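PDB 3TGV: heme-binding protein HutZ from Vibrio cholerae, which binds and stores heme and degrades it to biliverdin IXbeta and IXdelta with release of the iron. Local coordinates for the interface of chains A and B. Numbering follows the deposited sequence. Chains: chain A/B, Heme-binding protein HutZ.

Contacts 1 and 2 lie about 14 Å apart, measured between the centres of their C-alpha atoms, on the two-fold symmetric interface of the HutZ pair. Both use Tyr32 of strand 28-38 on one chain against Ile67, at the end of strand 61-67, and Arg79 on the other, with the chains exchanged. Contact 1 adds the 3-10 helix 76-78, Arg81 and Pro34; contact 2 adds Thr16 and Gln18 of strand 16-22 together with Val30, Ser31 and Met65. The reciprocal insertion ties each barrel sheet to its neighbour, as expected of the dimeric split-barrel family to which HutZ belongs.

Contact 1: the interface of chains A and B. Residues chain A 67, 76-79, 81; chain B 32, 34.
B:Tyr32 reaches from strand 28-38 to the 3-10 helix 76-78 of chain A and the loop residue A:Arg79 that follows, anchoring a patch of the two-fold interface that probably helps hold the dimer together. Two hydrogen bonds hold its phenol oxygen. OH donates to the backbone carbonyl O of A:Leu76 at 2.7 Å, tilted from the carbonyl plane. It also accepts the backbone N-H of A:Arg79 at 2.9 Å, in an almost straight line. Donor and acceptor roles are thus both filled by main chain, which should fix the hydroxyl hydrogen as well as the oxygen. A chi1 of 87° points the ring across the interface to this main chain.

Aliphatic groups pack on the ring. CD of A:Arg79 lies over one face, offset toward the rim and 3.5 Å from CE2 of B:Tyr32, while the guanidinium stands steeply to the ring. CD1 of A:Ile67 touches CD1 of B:Tyr32 at 3.7 Å and also lies over the centre of one A:Arg79 guanidinium face, packing on both. Separately, CG of B:Pro34 sits over the centre of the A:Phe77 ring, a CH-pi contact 3.4 Å from the centroid.

At the edge of the tyrosine ring comes A:Arg81, its guanidinium planted by a bond within chain A: NH1 donates to the backbone O of A:Arg79 at 2.9 Å. The same NH1 lies 3.7 Å from CE1 of B:Tyr32.

Contact 2: the interface of chains A and B. Residues chain A 16, 18, 30-32; chain B 65, 67, 79.
Strands 16-22 and 28-38 of chain A, part of the split barrel of the pyridoxamine 5'-phosphate oxidase-like fold, here face strand 61-67 of chain B and the loop residue B:Arg79. A:Tyr32 meets B:Arg79 and B:Ile67 as the exchanged-chain counterpart of contact 1: the backbone N-H of B:Arg79 donates to the phenol oxygen OH of A:Tyr32 at 2.8 Å, nearly straight at 174°, and CD of the arginine lies above one ring face. A bend at chi3 turns its guanidinium away from a parallel stack; the ring and guanidinium planes stand 69° apart.

Around that guanidinium the chains share the packing. CD1 of B:Ile67 caps one face over its centre. The methyl CG2 of A:Thr16 approaches the guanidinium edge in its plane, 3.5 Å from NH1 of B:Arg79, and also lies at the edge of the A:Tyr32 ring, in the plane of that ring too. The threonine and arginine side chains slide past each other in opposite directions. The same NH1 makes a weak hydrogen bond, 3.5 Å long, to the side-chain amide oxygen OE1 of A:Gln18, whose amide plane is turned steeply from the guanidinium.

Farther along, B:Met65 packs on the chain A strands. It leaves its own strand with CG opposite the backbone N (chi1 -178°), then bends at the sulfur, bringing methyl CE against the main-chain carbonyl of A:Ser31 and 3.9 Å from NE2 of A:Gln18. Nearer its backbone the packing is apolar: CB of B:Met65 lies 3.5 Å from methyl CG1 of A:Val30.

Contact 1: the interface of chains A and B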
loop_
_atom_site.group_PDB
_atom_site.type_symbol
_atom_site.label_atom_id
_atom_site.label_comp_id
_atom_site.label_asym_id
_atom_site.label_seq_id
_atom_site.Cartn_x
_atom_site.Cartn_y
_atom_site.Cartn_z
ATOM N N ILE A 67 2.849 7.238 2.697
ATOM C CA ILE A 67 4.210 6.748 2.927
ATOM C C ILE A 67 5.277 7.378 2.020
ATOM O O ILE A 67 5.016 7.676 0.844
ATOM C CB ILE A 67 4.260 5.198 2.791
ATOM C CG1 ILE A 67 5.642 4.673 3.172
ATOM C CG2 ILE A 67 3.839 4.752 1.364
ATOM C CD1 ILE A 67 5.650 3.197 3.492
ATOM N N LEU A 76 15.072 1.485 4.830
ATOM C CA LEU A 76 14.007 0.727 4.171
ATOM C C LEU A 76 13.078 0.019 5.153
ATOM O O LEU A 76 11.887 -0.104 4.900
ATOM C CB LEU A 76 14.577 -0.272 3.166
ATOM C CG LEU A 76 14.856 0.350 1.804
ATOM C CD1 LEU A 76 15.368 -0.721 0.857
ATOM C CD2 LEU A 76 13.606 1.026 1.247
ATOM N N PHE A 77 13.617 -0.436 6.282
ATOM C CA PHE A 77 12.789 -1.078 7.300
ATOM C C PHE A 77 12.033 -0.083 8.190
ATOM O O PHE A 77 11.299 -0.478 9.086
ATOM C CB PHE A 77 13.613 -2.066 8.134
ATOM C CG PHE A 77 13.848 -3.369 7.437
ATOM C CD1 PHE A 77 14.839 -3.487 6.480
ATOM C CD2 PHE A 77 13.046 -4.464 7.708
ATOM C CE1 PHE A 77 15.039 -4.682 5.820
ATOM C CE2 PHE A 77 13.243 -5.661 7.070
ATOM C CZ PHE A 77 14.238 -5.778 6.120
ATOM N N ALA A 78 12.208 1.203 7.911
ATOM C CA ALA A 78 11.532 2.258 8.657
ATOM C C ALA A 78 11.152 3.405 7.728
ATOM O O ALA A 78 11.643 4.524 7.863
ATOM C CB ALA A 78 12.423 2.762 9.802
ATOM N N ARG A 79 10.291 3.119 6.761
ATOM C CA ARG A 79 9.782 4.161 5.882
ATOM C C ARG A 79 8.876 5.103 6.679
ATOM O O ARG A 79 7.977 4.675 7.400
ATOM C CB ARG A 79 9.067 3.556 4.661
ATOM C CG ARG A 79 10.009 2.872 3.658
ATOM C CD ARG A 79 9.252 2.112 2.574
ATOM N NE ARG A 79 8.643 3.001 1.593
ATOM C CZ ARG A 79 7.795 2.614 0.646
ATOM N NH1 ARG A 79 7.438 1.338 0.529
ATOM N NH2 ARG A 79 7.303 3.508 -0.194
ATOM N N ARG A 81 5.955 7.218 7.646
ATOM C CA ARG A 81 4.576 6.964 7.244
ATOM C C ARG A 81 3.531 7.376 8.272
ATOM O O ARG A 81 3.829 7.493 9.468
ATOM C CB ARG A 81 4.404 5.481 6.918
ATOM C CG ARG A 81 4.593 4.547 8.117
ATOM C CD ARG A 81 4.792 3.106 7.651
ATOM N NE ARG A 81 4.881 2.165 8.764
ATOM C CZ ARG A 81 6.018 1.815 9.365
ATOM N NH1 ARG A 81 7.173 2.319 8.960
ATOM N NH2 ARG A 81 5.997 0.953 10.373
ATOM N N TYR B 32 3.471 -2.284 4.723
ATOM C CA TYR B 32 4.479 -2.600 3.709
ATOM C C TYR B 32 5.549 -3.451 4.360
ATOM O O TYR B 32 5.651 -3.493 5.584
ATOM C CB TYR B 32 5.131 -1.329 3.150
ATOM C CG TYR B 32 6.320 -0.868 3.971
ATOM C CD1 TYR B 32 6.144 -0.105 5.117
ATOM C CD2 TYR B 32 7.617 -1.218 3.608
ATOM C CE1 TYR B 32 7.235 0.302 5.892
ATOM C CE2 TYR B 32 8.706 -0.813 4.365
ATOM C CZ TYR B 32 8.508 -0.054 5.499
ATOM O OH TYR B 32 9.590 0.351 6.240
ATOM N N PRO B 34 9.828 -4.876 3.305
ATOM C CA PRO B 34 10.915 -5.351 2.435
ATOM C C PRO B 34 10.705 -6.836 2.135
ATOM O O PRO B 34 10.228 -7.572 3.002
ATOM C CB PRO B 34 12.165 -5.192 3.309
ATOM C CG PRO B 34 11.794 -4.120 4.312
ATOM C CD PRO B 34 10.318 -4.244 4.550
#

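Contact 2: the interface of chains A and B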
loop_
_atom_site.group_PDB
_atom_site.type_symbol
_atom_site.label_atom_id
_atom_site.label_comp_id
_atom_site.label_asym_id
_atom_site.label_seq_id
_atom_site.Cartn_x
_atom_site.Cartn_y
_atom_site.Cartn_z
ATOM N N THR A 16 -0.469 10.763 -2.763
ATOM C CA THR A 16 -1.173 9.493 -2.907
ATOM C C THR A 16 -1.397 8.772 -1.575
ATOM O O THR A 16 -0.578 8.852 -0.650
ATOM C CB THR A 16 -0.409 8.538 -3.858
ATOM O OG1 THR A 16 -0.138 9.206 -5.102
ATOM C CG2 THR A 16 -1.240 7.316 -4.147
ATOM N N GLN A 18 -2.096 4.883 -0.043
ATOM C CA GLN A 18 -2.194 3.449 -0.264
ATOM C C GLN A 18 -3.377 2.933 0.540
ATOM O O GLN A 18 -3.558 3.305 1.713
ATOM C CB GLN A 18 -0.910 2.720 0.140
ATOM C CG GLN A 18 0.370 3.517 -0.080
ATOM C CD GLN A 18 0.558 3.982 -1.498
ATOM O OE1 GLN A 18 0.800 5.166 -1.759
ATOM N NE2 GLN A 18 0.470 3.049 -2.434
ATOM N N VAL A 30 -5.137 -4.481 -2.062
ATOM C CA VAL A 30 -4.287 -3.308 -1.897
ATOM C C VAL A 30 -4.218 -2.529 -3.211
ATOM O O VAL A 30 -4.193 -3.115 -4.304
ATOM C CB VAL A 30 -2.879 -3.686 -1.418
ATOM C CG1 VAL A 30 -2.109 -4.391 -2.497
ATOM C CG2 VAL A 30 -2.123 -2.435 -0.933
ATOM N N SER A 31 -4.226 -1.210 -3.108
ATOM C CA SER A 31 -4.272 -0.353 -4.281
ATOM C C SER A 31 -3.759 0.995 -3.836
ATOM O O SER A 31 -3.363 1.152 -2.676
ATOM C CB SER A 31 -5.716 -0.202 -4.761
ATOM O OG SER A 31 -6.513 0.352 -3.725
ATOM N N TYR A 32 -3.763 1.969 -4.742
ATOM C CA TYR A 32 -3.447 3.350 -4.363
ATOM C C TYR A 32 -4.419 4.319 -5.049
ATOM O O TYR A 32 -5.111 3.956 -5.999
ATOM C CB TYR A 32 -2.015 3.708 -4.755
ATOM C CG TYR A 32 -1.924 4.103 -6.207
ATOM C CD1 TYR A 32 -1.975 3.144 -7.209
ATOM C CD2 TYR A 32 -1.819 5.436 -6.576
ATOM C CE1 TYR A 32 -1.927 3.510 -8.561
ATOM C CE2 TYR A 32 -1.763 5.809 -7.912
ATOM C CZ TYR A 32 -1.810 4.846 -8.894
ATOM O OH TYR A 32 -1.743 5.233 -10.214
ATOM N N MET B 65 1.224 -5.637 -3.555
ATOM C CA MET B 65 1.512 -4.718 -4.652
ATOM C C MET B 65 2.960 -4.261 -4.628
ATOM O O MET B 65 3.494 -3.870 -3.589
ATOM C CB MET B 65 0.557 -3.512 -4.636
ATOM C CG MET B 65 0.774 -2.527 -5.787
ATOM S SD MET B 65 -0.428 -1.162 -5.837
ATOM C CE MET B 65 -0.157 -0.369 -4.260
ATOM N N ILE B 67 5.088 -1.325 -6.376
ATOM C CA ILE B 67 4.714 -0.084 -7.057
ATOM C C ILE B 67 5.858 0.924 -7.175
ATOM O O ILE B 67 6.656 1.079 -6.237
ATOM C CB ILE B 67 3.508 0.574 -6.340
ATOM C CG1 ILE B 67 2.934 1.721 -7.167
ATOM C CG2 ILE B 67 3.910 1.057 -4.950
ATOM C CD1 ILE B 67 1.609 2.248 -6.635
ATOM N N ARG B 79 0.467 4.858 -11.807
ATOM C CA ARG B 79 1.756 4.426 -11.305
ATOM C C ARG B 79 2.022 3.010 -11.797
ATOM O O ARG B 79 1.172 2.132 -11.672
ATOM C CB ARG B 79 1.830 4.526 -9.769
ATOM C CG ARG B 79 1.963 5.966 -9.276
ATOM C CD ARG B 79 1.776 6.104 -7.773
ATOM N NE ARG B 79 2.888 5.558 -7.008
ATOM C CZ ARG B 79 2.903 5.471 -5.684
ATOM N NH1 ARG B 79 1.872 5.906 -4.972
ATOM N NH2 ARG B 79 3.946 4.951 -5.067
#